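Local coordinates for protein aminoglycoside acetyltransferase meta-AAC0020 (Uncultured bacterium, PDB 5F47) that probably transfers an acetyl group from acetyl-coenzyme A to aminoglycoside antibiotics, as a dimeric resistance enzyme of the GNAT fold, at residues E14-N19 / K50-N55; K23-I28 / E46-L51; F57-A62 / G71-V76. All coordinates share one frame; numbering follows the deposited sequence.

Contact 1 (E14-N19 / K50-N55); sequences ERLAEN and KLLNQN. With CA (calcium ion), chain I.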
loop_
_atom_site.group_PDB
_atom_site.type_symbol
_atom_site.label_atom_id
_atom_site.label_comp_id
_atom_site.label_asym_id
_atom_site.label_seq_id
_atom_site.Cartn_x
_atom_site.Cartn_y
_atom_site.Cartn_z
ATOM N N GLU B 14 11.039 5.656 18.901
ATOM C CA GLU B 14 12.132 6.050 18.030
ATOM C C GLU B 14 11.875 5.621 16.602
ATOM O O GLU B 14 11.256 4.583 16.349
ATOM C CB GLU B 14 13.458 5.467 18.537
ATOM C CG GLU B 14 13.862 6.025 19.907
ATOM C CD GLU B 14 15.178 5.478 20.436
ATOM O OE1 GLU B 14 15.873 4.746 19.700
ATOM O OE2 GLU B 14 15.516 5.792 21.602
ATOM N N ARG B 15 12.345 6.436 15.667
ATOM C CA ARG B 15 12.269 6.111 14.254
ATOM C C ARG B 15 13.592 5.480 13.835
ATOM O O ARG B 15 14.648 6.052 14.094
ATOM C CB ARG B 15 11.965 7.366 13.427
ATOM C CG ARG B 15 11.780 7.088 11.939
ATOM C CD ARG B 15 11.454 8.372 11.180
ATOM N NE ARG B 15 12.642 9.184 10.916
ATOM C CZ ARG B 15 12.938 10.327 11.530
ATOM N NH1 ARG B 15 12.140 10.825 12.471
ATOM N NH2 ARG B 15 14.042 10.979 11.197
ATOM N N LEU B 16 13.553 4.300 13.221
ATOM C CA LEU B 16 14.790 3.594 12.908
ATOM C C LEU B 16 15.595 4.299 11.823
ATOM O O LEU B 16 15.040 4.831 10.852
ATOM C CB LEU B 16 14.508 2.152 12.491
ATOM C CG LEU B 16 13.901 1.218 13.543
ATOM C CD1 LEU B 16 14.033 -0.213 13.033
ATOM C CD2 LEU B 16 14.534 1.365 14.925
ATOM N N ALA B 17 16.906 4.311 12.021
ATOM C CA ALA B 17 17.846 4.886 11.071
ATOM C C ALA B 17 18.521 3.742 10.334
ATOM O O ALA B 17 18.271 2.570 10.634
ATOM C CB ALA B 17 18.870 5.761 11.785
ATOM N N GLU B 18 19.395 4.069 9.387
ATOM C CA GLU B 18 20.039 3.028 8.585
ATOM C C GLU B 18 20.956 2.116 9.401
ATOM O O GLU B 18 21.219 0.992 8.989
ATOM C CB GLU B 18 20.823 3.650 7.430
ATOM C CG GLU B 18 19.941 4.281 6.370
ATOM C CD GLU B 18 20.725 4.716 5.148
ATOM O OE1 GLU B 18 21.962 4.866 5.252
ATOM O OE2 GLU B 18 20.104 4.899 4.080
ATOM N N ASN B 19 21.409 2.575 10.564
ATOM C CA ASN B 19 22.271 1.750 11.408
ATOM C C ASN B 19 21.477 0.843 12.350
ATOM O O ASN B 19 22.045 0.216 13.244
ATOM C CB ASN B 19 23.247 2.636 12.205
ATOM C CG ASN B 19 22.571 3.448 13.309
ATOM O OD1 ASN B 19 21.355 3.617 13.335
ATOM N ND2 ASN B 19 23.385 3.973 14.226
ATOM N N LYS B 50 18.926 -3.418 2.780
ATOM C CA LYS B 50 18.529 -2.678 1.582
ATOM C C LYS B 50 17.169 -2.016 1.773
ATOM O O LYS B 50 16.966 -0.852 1.413
ATOM C CB LYS B 50 18.503 -3.612 0.370
ATOM C CG LYS B 50 18.358 -2.916 -0.975
ATOM C CD LYS B 50 18.546 -3.906 -2.128
ATOM C CE LYS B 50 18.207 -3.282 -3.479
ATOM N NZ LYS B 50 18.471 -4.214 -4.619
ATOM N N LEU B 51 16.228 -2.760 2.335
ATOM C CA LEU B 51 14.914 -2.193 2.640
ATOM C C LEU B 51 14.988 -1.045 3.659
ATOM O O LEU B 51 14.410 0.016 3.436
ATOM C CB LEU B 51 13.982 -3.305 3.131
ATOM C CG LEU B 51 12.598 -2.892 3.641
ATOM C CD1 LEU B 51 11.857 -2.126 2.566
ATOM C CD2 LEU B 51 11.810 -4.132 4.064
ATOM N N LEU B 52 15.722 -1.237 4.755
ATOM C CA LEU B 52 15.887 -0.191 5.758
ATOM C C LEU B 52 16.530 1.055 5.166
ATOM O O LEU B 52 16.264 2.178 5.630
ATOM C CB LEU B 52 16.713 -0.721 6.933
ATOM C CG LEU B 52 16.738 0.086 8.223
ATOM C CD1 LEU B 52 15.329 0.183 8.778
ATOM C CD2 LEU B 52 17.663 -0.591 9.222
ATOM N N ASN B 53 17.375 0.870 4.148
ATOM C CA ASN B 53 18.037 1.985 3.461
ATOM C C ASN B 53 17.130 2.792 2.530
ATOM O O ASN B 53 17.480 3.905 2.152
ATOM C CB ASN B 53 19.225 1.481 2.621
ATOM C CG ASN B 53 20.437 1.103 3.457
ATOM O OD1 ASN B 53 20.545 1.449 4.634
ATOM N ND2 ASN B 53 21.368 0.390 2.835
ATOM N N GLN B 54 15.990 2.225 2.130
ATOM C CA GLN B 54 15.108 2.918 1.178
ATOM C C GLN B 54 14.579 4.210 1.785
ATOM O O GLN B 54 14.267 4.264 2.975
ATOM C CB GLN B 54 13.936 2.023 0.746
ATOM C CG GLN B 54 14.364 0.759 0.010
ATOM C CD GLN B 54 13.214 -0.154 -0.392
ATOM O OE1 GLN B 54 13.430 -1.321 -0.753
ATOM N NE2 GLN B 54 11.988 0.370 -0.357
ATOM N N ASN B 55 14.466 5.241 0.959
ATOM C CA ASN B 55 13.984 6.528 1.451
ATOM C C ASN B 55 12.466 6.676 1.365
ATOM O O ASN B 55 11.926 7.776 1.558
ATOM C CB ASN B 55 14.665 7.664 0.694
ATOM C CG ASN B 55 16.168 7.633 0.856
ATOM O OD1 ASN B 55 16.677 7.216 1.898
ATOM N ND2 ASN B 55 16.888 8.073 -0.172
HETATM CA CA CA I . 18.343 5.912 3.116
HETATM O O HOH W 1 16.732 4.972 4.849
HETATM O O HOH W 2 19.185 5.456 0.961
HETATM O O HOH W 3 19.676 7.836 2.644
HETATM O O HOH W 4 17.999 7.474 4.876
#
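Two flat groups meet beside the metal, the carboxylate of E18 and the side-chain amide of N53, with planes 48° apart and side chains crossing at about a right angle. N53 OD1 sits over one face of the carboxylate, 3.3 Å from E18 CD. The calcium ion is displaced slightly to the other side of that plane, near the edge at E18 OE2. Binding is monodentate: OE2 is 2.2 Å from the metal, whereas E18 OE1 is 4.3 Å from it. E18 spans the gap because its chain is extended beyond CG (chi2 -172°). N53 OD1 takes a hydrogen bond from Q49 NE2, which also bonds to E18 O, so one amide holds the loop and the helix end together. N53 O, at the end of helix 45-53, and N55 OD1, just past it, are each 2.4 Å from the calcium, and four waters complete seven oxygen ligands. Beneath this polar layer L52 CD2 packs 3.5 Å from A17 O, and L52 CD1 lies 4.3 Å from L16 CB. F24, on helix 21-34, touches both leucines from the interior. The arrangement is a hydrated calcium site that ties the loop following the first strand of the GNAT sheet to the end of helix 45-53 and the turn after it, through one carboxylate, one main-chain carbonyl and one asparagine amide.

Contact 2 (K23-I28 / E46-L51); sequences KFIQLI and EHLQKL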
loop_
_atom_site.group_PDB
_atom_site.type_symbol
_atom_site.label_atom_id
_atom_site.label_comp_id
_atom_site.label_asym_id
_atom_site.label_seq_id
_atom_site.Cartn_x
_atom_site.Cartn_y
_atom_site.Cartn_z
ATOM N N LYS B 23 17.568 -3.621 15.549
ATOM C CA LYS B 23 16.239 -3.320 16.065
ATOM C C LYS B 23 15.162 -3.702 15.056
ATOM O O LYS B 23 14.075 -4.119 15.441
ATOM C CB LYS B 23 16.121 -1.842 16.442
ATOM C CG LYS B 23 16.853 -1.502 17.736
ATOM C CD LYS B 23 16.845 -0.004 17.997
ATOM C CE LYS B 23 17.631 0.346 19.257
ATOM N NZ LYS B 23 17.814 1.819 19.388
ATOM N N PHE B 24 15.466 -3.566 13.766
ATOM C CA PHE B 24 14.526 -3.954 12.715
ATOM C C PHE B 24 14.253 -5.462 12.802
ATOM O O PHE B 24 13.096 -5.893 12.758
ATOM C CB PHE B 24 15.099 -3.565 11.348
ATOM C CG PHE B 24 14.138 -3.690 10.181
ATOM C CD1 PHE B 24 12.754 -3.656 10.339
ATOM C CD2 PHE B 24 14.652 -3.835 8.898
ATOM C CE1 PHE B 24 11.908 -3.774 9.221
ATOM C CE2 PHE B 24 13.835 -3.934 7.796
ATOM C CZ PHE B 24 12.461 -3.912 7.947
ATOM N N ILE B 25 15.314 -6.243 12.971
ATOM C CA ILE B 25 15.179 -7.692 13.110
ATOM C C ILE B 25 14.398 -8.041 14.373
ATOM O O ILE B 25 13.529 -8.920 14.339
ATOM C CB ILE B 25 16.558 -8.372 13.100
ATOM C CG1 ILE B 25 17.139 -8.265 11.689
ATOM C CG2 ILE B 25 16.468 -9.853 13.522
ATOM C CD1 ILE B 25 18.566 -8.768 11.568
ATOM N N GLN B 26 14.670 -7.348 15.477
ATOM C CA GLN B 26 13.868 -7.548 16.692
ATOM C C GLN B 26 12.388 -7.288 16.435
ATOM O O GLN B 26 11.525 -8.046 16.899
ATOM C CB GLN B 26 14.344 -6.642 17.827
ATOM C CG GLN B 26 15.616 -7.059 18.517
ATOM C CD GLN B 26 15.983 -6.073 19.612
ATOM O OE1 GLN B 26 15.241 -5.900 20.587
ATOM N NE2 GLN B 26 17.117 -5.401 19.445
ATOM N N LEU B 27 12.081 -6.218 15.700
ATOM C CA LEU B 27 10.690 -5.918 15.386
ATOM C C LEU B 27 10.069 -7.015 14.525
ATOM O O LEU B 27 8.933 -7.421 14.761
ATOM C CB LEU B 27 10.561 -4.565 14.678
ATOM C CG LEU B 27 9.108 -4.187 14.369
ATOM C CD1 LEU B 27 8.266 -4.083 15.649
ATOM C CD2 LEU B 27 9.039 -2.888 13.571
ATOM N N ILE B 28 10.822 -7.502 13.541
ATOM C CA ILE B 28 10.316 -8.544 12.658
ATOM C C ILE B 28 10.023 -9.807 13.480
ATOM O O ILE B 28 8.995 -10.450 13.279
ATOM C CB ILE B 28 11.301 -8.832 11.522
ATOM C CG1 ILE B 28 11.384 -7.618 10.592
ATOM C CG2 ILE B 28 10.860 -10.073 10.733
ATOM C CD1 ILE B 28 12.609 -7.623 9.682
ATOM N N GLU B 46 21.269 -8.839 4.100
ATOM C CA GLU B 46 21.535 -7.984 2.950
ATOM C C GLU B 46 20.231 -7.394 2.423
ATOM O O GLU B 46 20.136 -6.195 2.141
ATOM C CB GLU B 46 22.245 -8.774 1.855
ATOM C CG GLU B 46 22.435 -8.017 0.554
ATOM C CD GLU B 46 23.135 -8.857 -0.501
ATOM O OE1 GLU B 46 23.738 -9.890 -0.136
ATOM O OE2 GLU B 46 23.078 -8.487 -1.693
ATOM N N HIS B 47 19.213 -8.237 2.298
ATOM C CA HIS B 47 17.914 -7.780 1.830
ATOM C C HIS B 47 17.275 -6.804 2.819
ATOM O O HIS B 47 16.760 -5.737 2.440
ATOM C CB HIS B 47 16.973 -8.973 1.592
ATOM C CG HIS B 47 15.569 -8.550 1.285
ATOM N ND1 HIS B 47 15.215 -8.011 0.069
ATOM C CD2 HIS B 47 14.452 -8.534 2.048
ATOM C CE1 HIS B 47 13.930 -7.703 0.086
ATOM N NE2 HIS B 47 13.447 -7.986 1.284
ATOM N N LEU B 48 17.302 -7.167 4.098
ATOM C CA LEU B 48 16.662 -6.333 5.102
ATOM C C LEU B 48 17.370 -4.987 5.225
ATOM O O LEU B 48 16.714 -3.960 5.432
ATOM C CB LEU B 48 16.626 -7.055 6.450
ATOM C CG LEU B 48 15.733 -8.298 6.513
ATOM C CD1 LEU B 48 15.835 -8.950 7.883
ATOM C CD2 LEU B 48 14.283 -7.936 6.178
ATOM N N GLN B 49 18.691 -4.976 5.080
ATOM C CA GLN B 49 19.423 -3.717 5.137
ATOM C C GLN B 49 19.042 -2.824 3.962
ATOM O O GLN B 49 18.862 -1.619 4.123
ATOM C CB GLN B 49 20.934 -3.948 5.147
ATOM C CG GLN B 49 21.755 -2.658 5.291
ATOM C CD GLN B 49 21.545 -1.991 6.635
ATOM O OE1 GLN B 49 21.846 -2.579 7.675
ATOM N NE2 GLN B 49 21.029 -0.756 6.626
ATOM N N LYS B 50 18.926 -3.418 2.780
ATOM C CA LYS B 50 18.529 -2.678 1.582
ATOM C C LYS B 50 17.169 -2.016 1.773
ATOM O O LYS B 50 16.966 -0.852 1.413
ATOM C CB LYS B 50 18.503 -3.612 0.370
ATOM C CG LYS B 50 18.358 -2.916 -0.975
ATOM C CD LYS B 50 18.546 -3.906 -2.128
ATOM C CE LYS B 50 18.207 -3.282 -3.479
ATOM N NZ LYS B 50 18.471 -4.214 -4.619
ATOM N N LEU B 51 16.228 -2.760 2.335
ATOM C CA LEU B 51 14.914 -2.193 2.640
ATOM C C LEU B 51 14.988 -1.045 3.659
ATOM O O LEU B 51 14.410 0.016 3.436
ATOM C CB LEU B 51 13.982 -3.305 3.131
ATOM C CG LEU B 51 12.598 -2.892 3.641
ATOM C CD1 LEU B 51 11.857 -2.126 2.566
ATOM C CD2 LEU B 51 11.810 -4.132 4.064
#
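L48 overlaps the tip of I28: the two side chains meet tip to tip, and both methyls of the L48 fork, CD1 and CD2, lie 3.9 Å from I28 CD1. L48 CG stands anti to its own carbonyl carbon (chi1 -67°), and beyond it the fork also reaches I25, whose CG1 is 4.1 Å from L48 CD1, the two side chains crossing at about a right angle. One face of the F24 ring is covered from within its own helix by I28 CD1, 3.9 Å above the plane and over the ring centre, so that this one methyl touches both the ring face and the L48 fork. The ring turns its edge to the partner helix: F24 CE2 comes to 3.7 Å from L48 O, and F24 CZ to 3.9 Å from L51 CD2. Both partners lie in the ring plane, so the slightly positive rim, rather than the pi cloud, probably faces the carbonyl oxygen. These are the two helices that GNAT proteins place between the first and second strands of the sheet. Here their segment axes approach to 11.2 Å at 105°, nearly perpendicular, and the segments bury 192 Å² between them, both sides summed. F24 and L27 rest on V59 of strand 57-64 on the sheet side. At the subunit boundary, Y80 of the second subunit packs on I28 and L48, and H47 NE2 is hydrogen-bonded to Q79 O of that subunit.

Contact 3 (F57-A62 / G71-V76); sequences FYVFVA and GLTSYV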
loop_
_atom_site.group_PDB
_atom_site.type_symbol
_atom_site.label_atom_id
_atom_site.label_comp_id
_atom_site.label_asym_id
_atom_site.label_seq_id
_atom_site.Cartn_x
_atom_site.Cartn_y
_atom_site.Cartn_z
ATOM N N PHE B 57 10.571 4.139 3.020
ATOM C CA PHE B 57 10.203 3.143 4.015
ATOM C C PHE B 57 10.670 3.627 5.369
ATOM O O PHE B 57 11.839 3.961 5.540
ATOM C CB PHE B 57 10.843 1.787 3.669
ATOM C CG PHE B 57 10.508 0.694 4.625
ATOM C CD1 PHE B 57 9.227 0.160 4.646
ATOM C CD2 PHE B 57 11.474 0.180 5.491
ATOM C CE1 PHE B 57 8.906 -0.880 5.519
ATOM C CE2 PHE B 57 11.165 -0.853 6.360
ATOM C CZ PHE B 57 9.877 -1.387 6.374
ATOM N N TYR B 58 9.753 3.686 6.327
ATOM C CA TYR B 58 10.078 4.168 7.670
ATOM C C TYR B 58 9.489 3.260 8.738
ATOM O O TYR B 58 8.311 2.910 8.696
ATOM C CB TYR B 58 9.570 5.595 7.883
ATOM C CG TYR B 58 10.302 6.640 7.097
ATOM C CD1 TYR B 58 11.524 7.131 7.540
ATOM C CD2 TYR B 58 9.766 7.162 5.934
ATOM C CE1 TYR B 58 12.202 8.111 6.834
ATOM C CE2 TYR B 58 10.434 8.144 5.226
ATOM C CZ TYR B 58 11.651 8.607 5.679
ATOM O OH TYR B 58 12.315 9.589 4.982
ATOM N N VAL B 59 10.321 2.948 9.729
ATOM C CA VAL B 59 9.976 2.046 10.814
ATOM C C VAL B 59 10.003 2.815 12.128
ATOM O O VAL B 59 10.962 3.539 12.411
ATOM C CB VAL B 59 10.963 0.868 10.907
ATOM C CG1 VAL B 59 10.539 -0.104 11.989
ATOM C CG2 VAL B 59 11.071 0.144 9.568
ATOM N N PHE B 60 8.946 2.685 12.923
ATOM C CA PHE B 60 8.931 3.303 14.244
ATOM C C PHE B 60 8.869 2.205 15.286
ATOM O O PHE B 60 8.095 1.262 15.137
ATOM C CB PHE B 60 7.742 4.249 14.395
ATOM C CG PHE B 60 7.806 5.449 13.492
ATOM C CD1 PHE B 60 7.458 5.337 12.155
ATOM C CD2 PHE B 60 8.229 6.673 13.972
ATOM C CE1 PHE B 60 7.524 6.433 11.315
ATOM C CE2 PHE B 60 8.289 7.776 13.133
ATOM C CZ PHE B 60 7.948 7.636 11.795
ATOM N N VAL B 61 9.669 2.323 16.336
ATOM C CA VAL B 61 9.668 1.310 17.385
ATOM C C VAL B 61 9.447 1.878 18.775
ATOM O O VAL B 61 9.686 3.058 19.047
ATOM C CB VAL B 61 10.982 0.496 17.388
ATOM C CG1 VAL B 61 11.172 -0.199 16.038
ATOM C CG2 VAL B 61 12.195 1.360 17.724
ATOM N N ALA B 62 8.977 1.007 19.659
ATOM C CA ALA B 62 8.832 1.342 21.069
ATOM C C ALA B 62 9.827 0.525 21.858
ATOM O O ALA B 62 9.953 -0.683 21.646
ATOM C CB ALA B 62 7.424 1.076 21.544
ATOM N N GLY B 71 6.144 -1.881 17.513
ATOM C CA GLY B 71 6.575 -1.050 16.412
ATOM C C GLY B 71 5.628 -1.095 15.243
ATOM O O GLY B 71 4.671 -1.876 15.251
ATOM N N LEU B 72 5.904 -0.267 14.244
ATOM C CA LEU B 72 5.111 -0.285 13.028
ATOM C C LEU B 72 6.005 0.018 11.843
ATOM O O LEU B 72 7.074 0.604 11.977
ATOM C CB LEU B 72 3.925 0.693 13.109
ATOM C CG LEU B 72 4.097 2.211 13.075
ATOM C CD1 LEU B 72 4.459 2.735 11.683
ATOM C CD2 LEU B 72 2.794 2.865 13.558
ATOM N N THR B 73 5.552 -0.411 10.674
ATOM C CA THR B 73 6.261 -0.189 9.421
ATOM C C THR B 73 5.374 0.659 8.533
ATOM O O THR B 73 4.143 0.542 8.592
ATOM C CB THR B 73 6.585 -1.512 8.724
ATOM O OG1 THR B 73 5.365 -2.261 8.568
ATOM C CG2 THR B 73 7.561 -2.330 9.565
ATOM N N SER B 74 5.992 1.510 7.715
ATOM C CA SER B 74 5.196 2.395 6.862
ATOM C C SER B 74 5.918 2.628 5.526
ATOM O O SER B 74 7.148 2.666 5.465
ATOM C CB SER B 74 4.877 3.724 7.592
ATOM O OG SER B 74 6.057 4.458 7.865
ATOM N N TYR B 75 5.119 2.728 4.463
ATOM C CA TYR B 75 5.591 2.962 3.098
ATOM C C TYR B 75 5.084 4.299 2.589
ATOM O O TYR B 75 3.898 4.616 2.720
ATOM C CB TYR B 75 5.086 1.866 2.151
ATOM C CG TYR B 75 5.623 0.490 2.434
ATOM C CD1 TYR B 75 4.997 -0.333 3.367
ATOM C CD2 TYR B 75 6.733 0.010 1.761
ATOM C CE1 TYR B 75 5.480 -1.613 3.631
ATOM C CE2 TYR B 75 7.233 -1.284 2.014
ATOM C CZ TYR B 75 6.599 -2.077 2.966
ATOM O OH TYR B 75 7.057 -3.355 3.215
ATOM N N VAL B 76 5.988 5.055 1.989
ATOM C CA VAL B 76 5.603 6.278 1.304
ATOM C C VAL B 76 5.069 5.940 -0.083
ATOM O O VAL B 76 5.733 5.233 -0.862
ATOM C CB VAL B 76 6.808 7.212 1.188
ATOM C CG1 VAL B 76 6.441 8.486 0.411
ATOM C CG2 VAL B 76 7.346 7.527 2.589
#
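F57 and Y75 lie side by side and point the same way from adjacent strands of the antiparallel hairpin 57-64/67-77, in the centre of the GNAT sheet. Their planes are 54° apart with ring centroids 5.0 Å from each other, an oblique pairing in which F57 CD1 stands 3.6 Å above one face of Y75, offset toward its rim. F57 CG is anti to the backbone N (chi1 -179°), and farther out F57 CZ lies 4.0 Å from T73 CB. This face also carries V59, which meets helix 21-34, while Y75 OH bonds to E78 O of the second subunit. On the reverse face F60 and L72 run alongside each other, CD1 to CD1 at 4.0 Å. Y58 crosses V76 obliquely, its ring edge toward V76 CG2. F114 of helix 103-117 meets both the Y58 and F60 rings edge-to-face. Hydrogen bonds such as F60 N to L72 O, 3.0 Å, fasten the strands. Y58 O is gripped twice: a weak bond from S74 N, and one from S74 OG, which is also hydrogen-bonded to Y115 OH of helix 103-117 and lies 2.9 Å away, tilted 29° from the carbonyl plane.

Contact 3 is the core, its centre about 4 Å from the centre of the chain, whereas contacts 1 and 2 each lie about 13 Å out. Helix 45-53 serves both outer contacts: its C-terminal end and the turn after it share the calcium with E18 of the loop, and its buried side carries the apolar patch of contact 2. Chemistry follows place, with metal coordination at the surface, hydrocarbon packing between helices and backbone hydrogen bonding within the sheet. E14 O pairs with V61 N, adding strand 11-15 to the hairpin, and L16 N to V59 O continues it; F24 CZ packs 3.7 Å from F57 CE2, setting helix 21-34 against it. All three touch the second subunit.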